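Local atomic coordinates of T-lymphoma invasion and metastasis-inducing protein 2 (Mus musculus, PDB entry 3A8P), a protein that activates the small GTPase Rac1 by stimulating its GDP-GTP exchange, linking extracellular laminin signals to neurite growth, and is represented here by its membrane- and protein-binding PHCCEx domain. Residues A219-R222 with P223-L226. Sequence-based numbering, arbitrary orientation.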
# COMPACT_ATOMS: atom_id res chain seq x y z
N ALA A 219 -8.81 8.11 -7.45
CA ALA A 219 -7.81 9.17 -7.40
C ALA A 219 -6.59 8.89 -8.29
O ALA A 219 -5.70 9.73 -8.43
CB ALA A 219 -7.36 9.37 -5.95
N THR A 220 -6.56 7.70 -8.89
CA THR A 220 -5.45 7.34 -9.76
C THR A 220 -5.51 8.22 -11.01
O THR A 220 -6.56 8.35 -11.64
CB THR A 220 -5.53 5.85 -10.17
OG1 THR A 220 -5.81 5.05 -9.01
CG2 THR A 220 -4.21 5.38 -10.76
N SER A 221 -4.39 8.85 -11.35
CA SER A 221 -4.34 9.72 -12.53
C SER A 221 -4.37 8.85 -13.78
O SER A 221 -4.12 7.64 -13.71
CB SER A 221 -3.05 10.53 -12.53
OG SER A 221 -1.94 9.69 -12.83
N ARG A 222 -4.67 9.45 -14.93
CA ARG A 222 -4.69 8.70 -16.18
C ARG A 222 -3.33 8.06 -16.42
O ARG A 222 -3.24 6.88 -16.73
CB ARG A 222 -5.04 9.62 -17.36
CG ARG A 222 -6.50 10.02 -17.44
CD ARG A 222 -6.79 10.59 -18.83
NE ARG A 222 -6.31 9.68 -19.87
CZ ARG A 222 -6.93 8.57 -20.25
NH1 ARG A 222 -8.08 8.20 -19.69
NH2 ARG A 222 -6.39 7.81 -21.20
N PRO A 223 -2.24 8.85 -16.29
CA PRO A 223 -0.92 8.27 -16.51
C PRO A 223 -0.70 7.06 -15.59
O PRO A 223 -0.19 6.03 -16.03
CB PRO A 223 0.02 9.43 -16.17
CG PRO A 223 -0.77 10.62 -16.57
CD PRO A 223 -2.15 10.29 -16.03
N SER A 224 -1.10 7.18 -14.33
CA SER A 224 -0.93 6.08 -13.39
C SER A 224 -1.73 4.85 -13.83
O SER A 224 -1.22 3.72 -13.80
CB SER A 224 -1.36 6.50 -11.99
OG SER A 224 -0.43 7.41 -11.43
N LYS A 225 -2.97 5.06 -14.23
CA LYS A 225 -3.80 3.95 -14.66
C LYS A 225 -3.17 3.23 -15.87
O LYS A 225 -3.18 2.00 -15.95
CB LYS A 225 -5.22 4.43 -14.99
CG LYS A 225 -6.23 3.30 -14.97
CD LYS A 225 -7.52 3.62 -15.69
CE LYS A 225 -8.44 4.49 -14.88
NZ LYS A 225 -9.82 4.44 -15.46
N LEU A 226 -2.63 4.00 -16.81
CA LEU A 226 -1.99 3.40 -17.98
C LEU A 226 -0.77 2.57 -17.58
O LEU A 226 -0.56 1.48 -18.10
CB LEU A 226 -1.55 4.48 -18.98
CG LEU A 226 -2.62 5.00 -19.95
CD1 LEU A 226 -3.84 5.51 -19.19
CD2 LEU A 226 -2.02 6.11 -20.80
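Ser221 is the N-cap of helix 222-231 in the CC-Ex part of the PHCCEx domain, its hydroxyl accepting from the backbone of Ser224. The bond, Ser224 N to Ser221 OG at 3.0 Å, is fairly straight, with 160° at the hydrogen. Serine suits the position: its short side chain, with OG set between its own backbone N and carbonyl carbon (chi1 72°), turns back to an amide that has no carbonyl one turn earlier in the helix. Lys225 N then bonds to Ser221 O at 2.9 Å, the first full turn. Proline fits at 223, since its nitrogen carries no hydrogen and an amide in the first turn would find no helix carbonyl to bond.

The tight side faces the protein. There the Thr220 methyl CG2, anti to its backbone N, presses on Ser224 CB at 3.3 Å, closer than usual for two carbons; Thr220 also touches Phe239, and Ser224 touches Leu242, both of helix 236-245. Buried Ser224 OG is held by Glu189 and Arg246, and Glu189 also takes the Ser221 amide, tying the cap to helix 171-206. Were Ser221 an alanine, the amide of Ser224 would probably lose its capping acceptor.

On the solvent side Arg222 and Lys225 suit the exposed surface, where long charged chains can reach into water; their like charges stay apart, Arg222 NH1 lying 5.9 Å from Lys225 NZ.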